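Putative methyl-accepting chemotaxis signal transduction protein (Campylobacter jejuni, PDB 6W3P) probably acts as a chemoreceptor in chemotaxis, sensing amino-acid-like ligands through a PDC (Cache) sensor domain that here holds beta-methylnorleucine. Local coordinates at residues N80-L85 with G158-S163; E118-N123 with A146-G151; G88-S93 with D106-K111; F126-Y131 with V140-K145. All coordinates share one frame; numbering follows the deposited sequence.

Contact 1. Residues N80-L85 with G158-S163. With SKJ (beta-methylnorleucine), chain C.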
loop_
_atom_site.group_PDB
_atom_site.type_symbol
_atom_site.label_atom_id
_atom_site.label_comp_id
_atom_site.label_asym_id
_atom_site.label_seq_id
_atom_site.Cartn_x
_atom_site.Cartn_y
_atom_site.Cartn_z
ATOM N N ASN A 80 -11.934 -6.596 5.327
ATOM C CA ASN A 80 -12.008 -8.036 5.622
ATOM C C ASN A 80 -10.828 -8.349 6.513
ATOM O O ASN A 80 -9.720 -7.883 6.239
ATOM C CB ASN A 80 -11.856 -8.911 4.357
ATOM C CG ASN A 80 -12.941 -8.719 3.339
ATOM O OD1 ASN A 80 -14.125 -8.962 3.603
ATOM N ND2 ASN A 80 -12.513 -8.396 2.115
ATOM N N VAL A 81 -11.033 -9.276 7.415
ATOM C CA VAL A 81 -9.946 -9.823 8.261
ATOM C C VAL A 81 -10.270 -11.324 8.378
ATOM O O VAL A 81 -11.421 -11.692 8.710
ATOM C CB VAL A 81 -9.902 -9.163 9.650
ATOM C CG1 VAL A 81 -8.865 -9.796 10.524
ATOM C CG2 VAL A 81 -9.639 -7.677 9.545
ATOM N N TYR A 82 -9.284 -12.160 8.089
ATOM C CA TYR A 82 -9.582 -13.571 7.874
ATOM C C TYR A 82 -8.421 -14.482 8.194
ATOM O O TYR A 82 -7.270 -14.053 8.212
ATOM C CB TYR A 82 -10.112 -13.832 6.447
ATOM C CG TYR A 82 -9.334 -13.156 5.383
ATOM C CD1 TYR A 82 -9.635 -11.846 4.997
ATOM C CD2 TYR A 82 -8.267 -13.809 4.737
ATOM C CE1 TYR A 82 -8.890 -11.213 4.004
ATOM C CE2 TYR A 82 -7.536 -13.187 3.744
ATOM C CZ TYR A 82 -7.848 -11.885 3.380
ATOM O OH TYR A 82 -7.128 -11.304 2.382
ATOM N N LEU A 83 -8.745 -15.767 8.379
ATOM C CA LEU A 83 -7.723 -16.771 8.610
ATOM C C LEU A 83 -8.030 -17.940 7.641
ATOM O O LEU A 83 -9.062 -18.617 7.754
ATOM C CB LEU A 83 -7.768 -17.257 10.055
ATOM C CG LEU A 83 -6.752 -18.312 10.412
ATOM C CD1 LEU A 83 -5.330 -17.793 10.326
ATOM C CD2 LEU A 83 -7.056 -18.864 11.805
ATOM N N GLY A 84 -7.067 -18.205 6.753
ATOM C CA GLY A 84 -7.193 -19.300 5.788
ATOM C C GLY A 84 -6.487 -20.547 6.281
ATOM O O GLY A 84 -5.354 -20.466 6.756
ATOM N N LEU A 85 -7.146 -21.699 6.119
ATOM C CA LEU A 85 -6.636 -22.993 6.608
ATOM C C LEU A 85 -6.186 -23.889 5.468
ATOM O O LEU A 85 -6.665 -23.754 4.333
ATOM C CB LEU A 85 -7.685 -23.716 7.472
ATOM C CG LEU A 85 -8.365 -22.845 8.529
ATOM C CD1 LEU A 85 -9.434 -23.670 9.239
ATOM C CD2 LEU A 85 -7.340 -22.341 9.535
ATOM N N GLY A 158 -5.075 -12.836 6.898
ATOM C CA GLY A 158 -5.122 -11.756 5.904
ATOM C C GLY A 158 -5.945 -10.604 6.418
ATOM O O GLY A 158 -6.953 -10.765 7.136
ATOM N N VAL A 159 -5.503 -9.417 6.011
ATOM C CA VAL A 159 -6.159 -8.166 6.364
ATOM C C VAL A 159 -6.255 -7.312 5.098
ATOM O O VAL A 159 -5.227 -7.058 4.446
ATOM C CB VAL A 159 -5.340 -7.397 7.421
ATOM C CG1 VAL A 159 -5.933 -6.027 7.662
ATOM C CG2 VAL A 159 -5.183 -8.187 8.703
ATOM N N ASP A 160 -7.483 -6.970 4.711
ATOM C CA ASP A 160 -7.702 -6.199 3.492
ATOM C C ASP A 160 -8.066 -4.754 3.852
ATOM O O ASP A 160 -9.043 -4.494 4.571
ATOM C CB ASP A 160 -8.891 -6.761 2.699
ATOM C CG ASP A 160 -8.684 -8.146 2.147
ATOM O OD1 ASP A 160 -7.549 -8.644 2.162
ATOM O OD2 ASP A 160 -9.723 -8.717 1.695
ATOM N N ILE A 161 -7.280 -3.827 3.345
ATOM C CA ILE A 161 -7.489 -2.409 3.566
ATOM C C ILE A 161 -7.796 -1.790 2.184
ATOM O O ILE A 161 -7.097 -2.071 1.207
ATOM C CB ILE A 161 -6.231 -1.730 4.142
ATOM C CG1 ILE A 161 -5.744 -2.429 5.435
ATOM C CG2 ILE A 161 -6.436 -0.224 4.340
ATOM C CD1 ILE A 161 -6.757 -2.433 6.540
ATOM N N PRO A 162 -8.849 -0.942 2.076
ATOM C CA PRO A 162 -9.162 -0.332 0.770
ATOM C C PRO A 162 -7.977 0.450 0.238
ATOM O O PRO A 162 -7.370 1.248 0.968
ATOM C CB PRO A 162 -10.311 0.606 1.095
ATOM C CG PRO A 162 -10.922 0.107 2.335
ATOM C CD PRO A 162 -9.814 -0.546 3.108
ATOM N N SER A 163 -7.580 0.203 -0.992
ATOM C CA SER A 163 -6.517 1.001 -1.599
ATOM C C SER A 163 -6.877 2.470 -1.704
ATOM O O SER A 163 -5.976 3.309 -1.582
ATOM C CB SER A 163 -6.114 0.472 -2.946
ATOM O OG SER A 163 -7.240 0.457 -3.733
HETATM N N SKJ C . -9.477 -10.352 -0.469
HETATM C CA SKJ C . -9.298 -11.793 -0.292
HETATM C C SKJ C . -9.382 -12.395 -1.688
HETATM O O SKJ C . -9.937 -11.778 -2.624
HETATM C CB SKJ C . -10.292 -12.403 0.718
HETATM C CG1 SKJ C . -9.935 -13.824 1.209
HETATM C CG2 SKJ C . -11.712 -12.331 0.195
HETATM O OXT SKJ C . -8.924 -13.551 -1.859
HETATM C CAA SKJ C . -14.165 -12.355 0.746
HETATM C CAB SKJ C . -12.744 -12.475 1.323
#
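Tyr82 reaches across from strand 80-84 to Gly158 and Asp160 on the antiparallel strand 152-162. CB sets CG between the residue's own N and carbonyl carbon (chi1 46°), which swings the ring over the neighbouring strand. CD1 lies 3.6 Å from Gly158 O, and CE2 comes within 3.5 Å of Gly158 CA in a CH-pi contact over one face; having no side chain, Gly158 lets the ring settle there. On the opposite face, CE2 touches CG1 of beta-methylnorleucine at 3.5 Å. At the tip, OH donates to the syn side of Asp160 OD1 at 2.7 Å, with Thr142 OG1 a second partner of that oxygen. The other carboxylate oxygen, Asp160 OD2, receives Asn80 ND2 on its anti side at 2.8 Å and the ligand N at 2.7 Å. Four bonds thus grip the buried Asp160 carboxylate. It is well placed to face the ligand's amino group, probably an ammonium, and the bonds round it are consistent with a charged aspartate.

Contact 2. Residues E118-N123 with A146-G151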
loop_
_atom_site.group_PDB
_atom_site.type_symbol
_atom_site.label_atom_id
_atom_site.label_comp_id
_atom_site.label_asym_id
_atom_site.label_seq_id
_atom_site.Cartn_x
_atom_site.Cartn_y
_atom_site.Cartn_z
ATOM N N GLU A 118 1.938 -16.739 -1.023
ATOM C CA GLU A 118 3.152 -16.008 -0.736
ATOM C C GLU A 118 3.440 -15.906 0.744
ATOM O O GLU A 118 4.603 -15.913 1.121
ATOM C CB GLU A 118 3.126 -14.616 -1.364
ATOM C CG GLU A 118 3.152 -14.623 -2.880
ATOM C CD GLU A 118 4.381 -15.302 -3.427
ATOM O OE1 GLU A 118 5.478 -15.034 -2.916
ATOM O OE2 GLU A 118 4.234 -16.139 -4.330
ATOM N N ALA A 119 2.402 -15.900 1.591
ATOM C CA ALA A 119 2.637 -15.914 3.046
ATOM C C ALA A 119 3.369 -17.188 3.513
ATOM O O ALA A 119 4.122 -17.174 4.479
ATOM C CB ALA A 119 1.316 -15.752 3.791
ATOM N N LEU A 120 3.146 -18.294 2.813
ATOM C CA LEU A 120 3.789 -19.557 3.151
ATOM C C LEU A 120 5.235 -19.632 2.656
ATOM O O LEU A 120 5.943 -20.568 3.022
ATOM C CB LEU A 120 2.975 -20.725 2.599
ATOM C CG LEU A 120 1.630 -20.899 3.312
ATOM C CD1 LEU A 120 0.865 -22.036 2.671
ATOM C CD2 LEU A 120 1.765 -21.069 4.813
ATOM N N LYS A 121 5.649 -18.682 1.802
ATOM C CA LYS A 121 7.005 -18.651 1.226
ATOM C C LYS A 121 7.948 -17.619 1.860
ATOM O O LYS A 121 9.119 -17.516 1.469
ATOM C CB LYS A 121 6.924 -18.367 -0.273
ATOM C CG LYS A 121 6.222 -19.453 -1.061
ATOM C CD LYS A 121 6.724 -19.509 -2.482
ATOM C CE LYS A 121 6.180 -18.395 -3.341
ATOM N NZ LYS A 121 5.788 -18.898 -4.690
ATOM N N THR A 122 7.449 -16.847 2.824
ATOM C CA THR A 122 8.259 -15.878 3.567
ATOM C C THR A 122 7.814 -15.927 5.046
ATOM O O THR A 122 6.691 -16.313 5.359
ATOM C CB THR A 122 8.055 -14.438 3.040
ATOM O OG1 THR A 122 8.779 -13.521 3.868
ATOM C CG2 THR A 122 6.557 -14.025 3.099
ATOM N N ASN A 123 8.723 -15.616 5.946
ATOM C CA ASN A 123 8.424 -15.496 7.373
ATOM C C ASN A 123 8.040 -14.061 7.785
ATOM O O ASN A 123 7.733 -13.806 8.939
ATOM C CB ASN A 123 9.624 -15.988 8.211
ATOM C CG ASN A 123 9.811 -17.481 8.123
ATOM O OD1 ASN A 123 8.816 -18.198 8.147
ATOM N ND2 ASN A 123 10.978 -17.893 7.657
ATOM N N ALA A 146 1.625 -15.908 7.654
ATOM C CA ALA A 146 1.469 -17.280 8.123
ATOM C C ALA A 146 1.674 -17.323 9.617
ATOM O O ALA A 146 2.693 -16.836 10.147
ATOM C CB ALA A 146 2.438 -18.195 7.416
ATOM N N ILE A 147 0.650 -17.792 10.323
ATOM C CA ILE A 147 0.718 -17.882 11.763
ATOM C C ILE A 147 1.170 -19.251 12.213
ATOM O O ILE A 147 0.606 -20.263 11.777
ATOM C CB ILE A 147 -0.647 -17.607 12.386
ATOM C CG1 ILE A 147 -1.124 -16.191 12.079
ATOM C CG2 ILE A 147 -0.611 -17.841 13.885
ATOM C CD1 ILE A 147 -2.512 -15.923 12.615
ATOM N N TYR A 148 2.234 -19.261 13.021
ATOM C CA TYR A 148 2.808 -20.497 13.574
ATOM C C TYR A 148 2.717 -20.436 15.074
ATOM O O TYR A 148 2.981 -19.392 15.693
ATOM C CB TYR A 148 4.270 -20.627 13.163
ATOM C CG TYR A 148 4.520 -20.749 11.701
ATOM C CD1 TYR A 148 4.596 -19.629 10.914
ATOM C CD2 TYR A 148 4.545 -21.994 11.055
ATOM C CE1 TYR A 148 4.848 -19.703 9.576
ATOM C CE2 TYR A 148 4.777 -22.086 9.678
ATOM C CZ TYR A 148 4.860 -20.930 8.942
ATOM O OH TYR A 148 5.066 -20.970 7.582
ATOM N N LYS A 149 2.326 -21.527 15.705
ATOM C CA LYS A 149 2.392 -21.609 17.149
ATOM C C LYS A 149 3.405 -22.662 17.470
ATOM O O LYS A 149 3.246 -23.842 17.105
ATOM C CB LYS A 149 1.050 -22.012 17.758
ATOM C CG LYS A 149 1.033 -22.051 19.282
ATOM C CD LYS A 149 -0.372 -22.354 19.829
ATOM C CE LYS A 149 -0.411 -22.428 21.333
ATOM N NZ LYS A 149 -0.101 -21.129 21.975
ATOM N N ASP A 150 4.487 -22.217 18.100
ATOM C CA ASP A 150 5.613 -23.079 18.355
ATOM C C ASP A 150 5.969 -23.952 17.151
ATOM O O ASP A 150 6.225 -25.151 17.280
ATOM C CB ASP A 150 5.300 -23.924 19.562
ATOM C CG ASP A 150 5.007 -23.077 20.787
ATOM O OD1 ASP A 150 5.454 -21.893 20.827
ATOM O OD2 ASP A 150 4.258 -23.560 21.655
ATOM N N GLY A 151 6.143 -23.297 16.016
ATOM C CA GLY A 151 6.667 -23.961 14.833
ATOM C C GLY A 151 5.628 -24.637 13.964
ATOM O O GLY A 151 5.939 -25.120 12.891
HETATM O O HOH W 1 4.166 -15.081 6.376
HETATM O O HOH W 2 5.901 -18.819 6.247
#
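Ala146 opens the second segment pressed against the end of helix 114-119: its CB lies 3.5 Å from Ala119 O and 3.9 Å from Leu120 CD2. Leu120 CG, anti to the carbonyl carbon (chi1 -69°), brings CD2 over the Ala146 methyl. The backbone of Ala146 joins in through a water, which accepts from Ala146 N at 3.0 Å and lies 2.8 Å from Ala119 O, to which it can donate. Ile147, modelled in two conformations, is on the side of helix 4-49. At Tyr148 the side chain swings back beside the turn that follows the helix, its ring lying obliquely to Asn123 OD1. Tyr148 OH is 2.7 Å from a second water, which sits in the plane of the ring at its edge and donates to Thr122 O at 2.8 Å. With no direct hydrogen bond between the segments, the chemistry is that of a small apolar patch flanked by two water bridges, so much of the polar joining of turn and strand passes through solvent.

Contact 3. Residues G88-S93 with D106-K111. With SKJ (beta-methylnorleucine), chain C.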
loop_
_atom_site.group_PDB
_atom_site.type_symbol
_atom_site.label_atom_id
_atom_site.label_comp_id
_atom_site.label_asym_id
_atom_site.label_seq_id
_atom_site.Cartn_x
_atom_site.Cartn_y
_atom_site.Cartn_z
ATOM N N GLY A 88 -8.475 -25.408 2.885
ATOM C CA GLY A 88 -9.082 -24.501 1.938
ATOM C C GLY A 88 -10.165 -23.601 2.476
ATOM O O GLY A 88 -10.597 -22.674 1.802
ATOM N N LYS A 89 -10.583 -23.817 3.710
ATOM C CA LYS A 89 -11.614 -22.963 4.315
ATOM C C LYS A 89 -10.988 -21.697 4.866
ATOM O O LYS A 89 -9.812 -21.692 5.247
ATOM C CB LYS A 89 -12.297 -23.719 5.420
ATOM C CG LYS A 89 -13.007 -24.976 4.895
ATOM C CD LYS A 89 -14.131 -25.331 5.834
ATOM C CE LYS A 89 -14.720 -26.687 5.545
ATOM N NZ LYS A 89 -15.167 -27.323 6.791
ATOM N N VAL A 90 -11.807 -20.652 4.942
ATOM C CA VAL A 90 -11.434 -19.375 5.490
ATOM C C VAL A 90 -12.429 -19.021 6.583
ATOM O O VAL A 90 -13.654 -19.106 6.397
ATOM C CB VAL A 90 -11.416 -18.275 4.409
ATOM C CG1 VAL A 90 -11.169 -16.906 5.026
ATOM C CG2 VAL A 90 -10.371 -18.584 3.352
ATOM N N LEU A 91 -11.894 -18.532 7.698
ATOM C CA LEU A 91 -12.723 -17.868 8.690
ATOM C C LEU A 91 -12.699 -16.381 8.364
ATOM O O LEU A 91 -11.642 -15.752 8.397
ATOM C CB LEU A 91 -12.232 -18.125 10.105
ATOM C CG LEU A 91 -13.086 -17.465 11.210
ATOM C CD1 LEU A 91 -14.501 -18.039 11.344
ATOM C CD2 LEU A 91 -12.392 -17.569 12.537
ATOM N N LEU A 92 -13.875 -15.853 8.015
ATOM C CA LEU A 92 -13.971 -14.495 7.428
ATOM C C LEU A 92 -14.787 -13.555 8.290
ATOM O O LEU A 92 -15.971 -13.781 8.548
ATOM C CB LEU A 92 -14.596 -14.573 6.040
ATOM C CG LEU A 92 -14.868 -13.244 5.326
ATOM C CD1 LEU A 92 -13.617 -12.435 5.069
ATOM C CD2 LEU A 92 -15.612 -13.513 4.030
ATOM N N SER A 93 -14.159 -12.445 8.699
ATOM C CA SER A 93 -14.868 -11.309 9.287
ATOM C C SER A 93 -14.919 -10.190 8.269
ATOM O O SER A 93 -13.902 -9.705 7.810
ATOM C CB SER A 93 -14.107 -10.812 10.519
ATOM O OG SER A 93 -14.832 -9.788 11.187
ATOM N N ASP A 106 -15.996 -21.930 2.316
ATOM C CA ASP A 106 -15.249 -22.928 1.542
ATOM C C ASP A 106 -15.113 -22.615 0.038
ATOM O O ASP A 106 -14.536 -23.412 -0.704
ATOM C CB ASP A 106 -15.861 -24.334 1.724
ATOM C CG ASP A 106 -17.250 -24.474 1.114
ATOM O OD1 ASP A 106 -17.689 -23.601 0.331
ATOM O OD2 ASP A 106 -17.865 -25.538 1.330
ATOM N N ASP A 107 -15.431 -21.386 -0.366
ATOM C CA ASP A 107 -15.534 -21.072 -1.785
ATOM C C ASP A 107 -14.520 -20.039 -2.308
ATOM O O ASP A 107 -14.729 -19.469 -3.389
ATOM C CB ASP A 107 -16.966 -20.625 -2.128
ATOM C CG ASP A 107 -17.428 -19.440 -1.282
ATOM O OD1 ASP A 107 -16.994 -19.302 -0.120
ATOM O OD2 ASP A 107 -18.180 -18.586 -1.798
ATOM N N LEU A 108 -13.451 -19.783 -1.570
ATOM C CA LEU A 108 -12.602 -18.640 -1.869
ATOM C C LEU A 108 -11.283 -19.017 -2.513
ATOM O O LEU A 108 -10.445 -18.149 -2.811
ATOM C CB LEU A 108 -12.398 -17.770 -0.620
ATOM C CG LEU A 108 -13.703 -17.143 -0.095
ATOM C CD1 LEU A 108 -13.445 -16.358 1.174
ATOM C CD2 LEU A 108 -14.388 -16.264 -1.123
ATOM N N ASP A 109 -11.188 -20.287 -2.902
ATOM C CA ASP A 109 -10.090 -20.748 -3.731
ATOM C C ASP A 109 -8.768 -20.210 -3.227
ATOM O O ASP A 109 -7.919 -19.776 -4.006
ATOM C CB ASP A 109 -10.320 -20.323 -5.181
ATOM C CG ASP A 109 -11.607 -20.894 -5.760
ATOM O OD1 ASP A 109 -11.878 -22.107 -5.569
ATOM O OD2 ASP A 109 -12.333 -20.139 -6.450
ATOM N N ILE A 110 -8.509 -20.425 -1.944
ATOM C CA ILE A 110 -7.412 -19.702 -1.312
ATOM C C ILE A 110 -6.045 -20.159 -1.775
ATOM O O ILE A 110 -5.127 -19.353 -1.855
ATOM C CB ILE A 110 -7.510 -19.615 0.209
ATOM C CG1 ILE A 110 -7.303 -20.953 0.886
ATOM C CG2 ILE A 110 -8.821 -18.992 0.594
ATOM C CD1 ILE A 110 -7.413 -20.914 2.399
ATOM N N LYS A 111 -5.908 -21.430 -2.127
ATOM C CA LYS A 111 -4.602 -21.897 -2.539
ATOM C C LYS A 111 -4.158 -21.383 -3.912
ATOM O O LYS A 111 -3.021 -21.615 -4.323
ATOM C CB LYS A 111 -4.494 -23.399 -2.407
ATOM C CG LYS A 111 -4.512 -23.826 -0.954
ATOM C CD LYS A 111 -4.333 -25.317 -0.784
ATOM C CE LYS A 111 -4.169 -25.662 0.685
ATOM N NZ LYS A 111 -4.018 -27.125 0.898
HETATM N N SKJ C . -9.477 -10.352 -0.469
HETATM C CA SKJ C . -9.298 -11.793 -0.292
HETATM C C SKJ C . -9.382 -12.395 -1.688
HETATM O O SKJ C . -9.937 -11.778 -2.624
HETATM C CB SKJ C . -10.292 -12.403 0.718
HETATM C CG1 SKJ C . -9.935 -13.824 1.209
HETATM C CG2 SKJ C . -11.712 -12.331 0.195
HETATM O OXT SKJ C . -8.924 -13.551 -1.859
HETATM C CAA SKJ C . -14.165 -12.355 0.746
HETATM C CAB SKJ C . -12.744 -12.475 1.323
HETATM O O HOH W 3 -12.603 -20.737 1.059
HETATM O O HOH W 4 -10.262 -22.508 -0.819
#
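Ile110 meets Gly88 and Lys89 through its longer branch: chi1 of 69° sets CG1 between the residue's own N and carbonyl carbon, and an extended chi2 (-179°) carries CD1 to 3.7 Å from Gly88 O and 3.8 Å from Lys89 O. Leu108 takes another course, its CG anti to the carbonyl carbon (chi1 -63°), and CD1 arrives 4.3 Å from Val90 CB. The same methyl is 3.9 Å from CAB of beta-methylnorleucine, while Leu92 CD2 lies 3.8 Å from the ligand's terminal CAA. Leu92 and Leu108 therefore line the apolar end of the ligand pocket. The valine methyls are modelled in two positions, and their separation from Ile110 is doubtful.

The polar side is carried by Gly88 O. One water donates to Gly88 O at 2.9 Å and accepts from Leu108 N. A second water oxygen lies 2.6 Å from Gly88 O, to which it donates, and accepts from Ile110 N; two backbone amides of the loop are thereby tied to a single carbonyl. On the outer side, Lys89 CG lies 4.3 Å from Asp106 CB, while its NZ makes a salt bridge with Glu58 of helix 58-76.

Strand 90-94 runs between strands 80-84 and 103-105 in the sheet, and the loop 106-111 folds back over it before helix 114-119, where Trp115 and Tyr116 pack on Ile110.

Contact 4. Residues F126-Y131 with V140-K145. With SKJ (beta-methylnorleucine), chain C.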
loop_
_atom_site.group_PDB
_atom_site.type_symbol
_atom_site.label_atom_id
_atom_site.label_comp_id
_atom_site.label_asym_id
_atom_site.label_seq_id
_atom_site.Cartn_x
_atom_site.Cartn_y
_atom_site.Cartn_z
ATOM N N PHE A 126 3.396 -10.412 4.064
ATOM C CA PHE A 126 3.389 -10.204 2.604
ATOM C C PHE A 126 2.383 -9.087 2.321
ATOM O O PHE A 126 1.269 -9.112 2.884
ATOM C CB PHE A 126 2.965 -11.485 1.882
ATOM C CG PHE A 126 3.018 -11.378 0.400
ATOM C CD1 PHE A 126 4.255 -11.326 -0.248
ATOM C CD2 PHE A 126 1.872 -11.160 -0.340
ATOM C CE1 PHE A 126 4.340 -11.159 -1.605
ATOM C CE2 PHE A 126 1.956 -11.066 -1.723
ATOM C CZ PHE A 126 3.181 -10.990 -2.333
ATOM N N VAL A 127 2.736 -8.159 1.419
ATOM C CA VAL A 127 1.863 -7.073 1.042
ATOM C C VAL A 127 1.579 -7.217 -0.462
ATOM O O VAL A 127 2.501 -7.181 -1.275
ATOM C CB VAL A 127 2.480 -5.687 1.300
ATOM C CG1 VAL A 127 1.467 -4.596 0.971
ATOM C CG2 VAL A 127 3.049 -5.575 2.710
ATOM N N THR A 128 0.304 -7.397 -0.822
ATOM C CA THR A 128 -0.067 -7.544 -2.215
ATOM C C THR A 128 -0.064 -6.184 -2.916
ATOM O O THR A 128 -0.354 -5.178 -2.289
ATOM C CB THR A 128 -1.478 -8.152 -2.401
ATOM O OG1 THR A 128 -2.494 -7.229 -1.985
ATOM C CG2 THR A 128 -1.647 -9.495 -1.684
ATOM N N PRO A 129 0.115 -6.167 -4.246
ATOM C CA PRO A 129 -0.346 -5.018 -5.049
ATOM C C PRO A 129 -1.835 -4.859 -4.845
ATOM O O PRO A 129 -2.513 -5.806 -4.453
ATOM C CB PRO A 129 -0.025 -5.427 -6.497
ATOM C CG PRO A 129 0.972 -6.519 -6.370
ATOM C CD PRO A 129 0.639 -7.239 -5.102
ATOM N N ALA A 130 -2.379 -3.695 -5.151
ATOM C CA ALA A 130 -3.806 -3.521 -5.098
ATOM C C ALA A 130 -4.476 -4.464 -6.086
ATOM O O ALA A 130 -4.015 -4.636 -7.217
ATOM C CB ALA A 130 -4.172 -2.085 -5.415
ATOM N N TYR A 131 -5.636 -4.953 -5.699
ATOM C CA TYR A 131 -6.436 -5.835 -6.588
ATOM C C TYR A 131 -7.917 -5.779 -6.191
ATOM O O TYR A 131 -8.249 -5.371 -5.072
ATOM C CB TYR A 131 -5.924 -7.297 -6.569
ATOM C CG TYR A 131 -6.140 -7.981 -5.240
ATOM C CD1 TYR A 131 -5.278 -7.778 -4.172
ATOM C CD2 TYR A 131 -7.251 -8.773 -5.021
ATOM C CE1 TYR A 131 -5.491 -8.385 -2.947
ATOM C CE2 TYR A 131 -7.502 -9.373 -3.801
ATOM C CZ TYR A 131 -6.638 -9.156 -2.753
ATOM O OH TYR A 131 -6.920 -9.750 -1.542
ATOM N N VAL A 140 -8.419 -3.489 -2.974
ATOM C CA VAL A 140 -7.799 -3.632 -1.654
ATOM C C VAL A 140 -6.316 -3.869 -1.766
ATOM O O VAL A 140 -5.831 -4.373 -2.765
ATOM C CB VAL A 140 -8.436 -4.773 -0.834
ATOM C CG1 VAL A 140 -9.908 -4.498 -0.568
ATOM C CG2 VAL A 140 -8.217 -6.143 -1.480
ATOM N N ILE A 141 -5.609 -3.561 -0.677
ATOM C CA ILE A 141 -4.260 -4.030 -0.435
ATOM C C ILE A 141 -4.365 -5.016 0.718
ATOM O O ILE A 141 -5.048 -4.725 1.724
ATOM C CB ILE A 141 -3.300 -2.868 -0.055
ATOM C CG1 ILE A 141 -3.205 -1.876 -1.220
ATOM C CG2 ILE A 141 -1.937 -3.392 0.377
ATOM C CD1 ILE A 141 -2.671 -0.514 -0.821
ATOM N N THR A 142 -3.797 -6.204 0.492
ATOM C CA THR A 142 -3.857 -7.266 1.503
ATOM C C THR A 142 -2.491 -7.426 2.160
ATOM O O THR A 142 -1.467 -7.450 1.506
ATOM C CB THR A 142 -4.308 -8.587 0.866
ATOM O OG1 THR A 142 -5.621 -8.413 0.370
ATOM C CG2 THR A 142 -4.233 -9.755 1.852
ATOM N N TYR A 143 -2.529 -7.537 3.483
ATOM C CA TYR A 143 -1.380 -7.866 4.322
ATOM C C TYR A 143 -1.656 -9.280 4.820
ATOM O O TYR A 143 -2.688 -9.513 5.471
ATOM C CB TYR A 143 -1.322 -6.884 5.504
ATOM C CG TYR A 143 -1.222 -5.427 5.087
ATOM C CD1 TYR A 143 -2.352 -4.751 4.665
ATOM C CD2 TYR A 143 0.009 -4.808 4.918
ATOM C CE1 TYR A 143 -2.269 -3.450 4.201
ATOM C CE2 TYR A 143 0.110 -3.524 4.365
ATOM C CZ TYR A 143 -1.050 -2.848 4.037
ATOM O OH TYR A 143 -1.003 -1.544 3.552
ATOM N N SER A 144 -0.748 -10.200 4.544
ATOM C CA SER A 144 -0.946 -11.563 4.980
ATOM C C SER A 144 0.237 -12.066 5.764
ATOM O O SER A 144 1.377 -11.595 5.596
ATOM C CB SER A 144 -1.300 -12.484 3.810
ATOM O OG SER A 144 -0.264 -12.535 2.887
ATOM N N LYS A 145 -0.018 -13.056 6.618
ATOM C CA LYS A 145 1.032 -13.568 7.491
ATOM C C LYS A 145 0.689 -14.999 7.900
ATOM O O LYS A 145 -0.376 -15.255 8.434
ATOM C CB LYS A 145 1.155 -12.701 8.745
ATOM C CG LYS A 145 2.277 -13.046 9.713
ATOM C CD LYS A 145 3.615 -12.849 9.055
ATOM C CE LYS A 145 4.756 -12.708 10.033
ATOM N NZ LYS A 145 5.041 -13.931 10.830
HETATM N N SKJ C . -9.477 -10.352 -0.469
HETATM C CA SKJ C . -9.298 -11.793 -0.292
HETATM C C SKJ C . -9.382 -12.395 -1.688
HETATM O O SKJ C . -9.937 -11.778 -2.624
HETATM C CB SKJ C . -10.292 -12.403 0.718
HETATM C CG1 SKJ C . -9.935 -13.824 1.209
HETATM C CG2 SKJ C . -11.712 -12.331 0.195
HETATM O OXT SKJ C . -8.924 -13.551 -1.859
HETATM C CAA SKJ C . -14.165 -12.355 0.746
HETATM C CAB SKJ C . -12.744 -12.475 1.323
HETATM O O HOH W 5 -0.849 -10.468 1.289
#
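Segments 126-131 and 140-145 pair as an antiparallel hairpin in two short ladders, Phe126 with Ser144 and Tyr131 with Val140, whose registers differ by one residue. Thr128 handles the shift. Its N donates to Thr142 O at 2.9 Å, but its hydroxyl replaces the backbone carbonyl as acceptor, taking Thr142 N onto OG1 at 3.0 Å. The same hydroxyl donates a hydrogen bond to Pro129 O at 2.8 Å, from above the carbonyl plane.

Tyr131 CG sits between the residue's own N and carbonyl carbon (chi1 67°), and the ring slants across strand 139-149 and over Val140: OH donates to Thr142 OG1 at 2.7 Å and accepts from N of beta-methylnorleucine at 2.8 Å. Val140 CG2 lies over one ring face, 3.6 Å from CZ, in a CH-pi contact. Thr142 OG1 links the Tyr131 hydroxyl to Asp160, so a second-shell residue ties together two groups that meet the ligand nitrogen. On the other face of the sheet, Val127 CG1 touches Ile141 CG2 (3.7 Å) and Tyr143 CE2 (3.8 Å), its side chain lying beside that of Tyr143. One water donates to both Phe126 O and Ser144 OG, the latter also hydrogen-bonded to Trp115 O.

Strand 126-132 is an outermost strand of the sheet, beside 139-149. Helix 114-119 covers Thr128, Thr142 and Ser144 through Trp115 and Ala119; helix 4-49 packs on Val127 and Tyr143 from the other side.

How the contacts relate
All four contacts belong to one antiparallel sheet and its covering segments in the first PDC sensor domain. Across the sheet, contact 3 involves strand 90-94, contact 1 joins 80-84 to 152-162, and contact 4 joins 139-149 to 126-132 at the far edge; contact 2 sits farther along 139-149. Centres of contacts 1 and 4 are about 8 Å apart, those of 1 and 3 about 11 Å, and the centre of contact 2 is about 16 Å from those of contacts 1 and 4. Along the chain, contact 1 closes a loop enclosing the others, and contact 4 is nested within contact 2. Contacts 1, 3 and 4 all touch beta-methylnorleucine, so distant parts of the sequence build one ligand pocket.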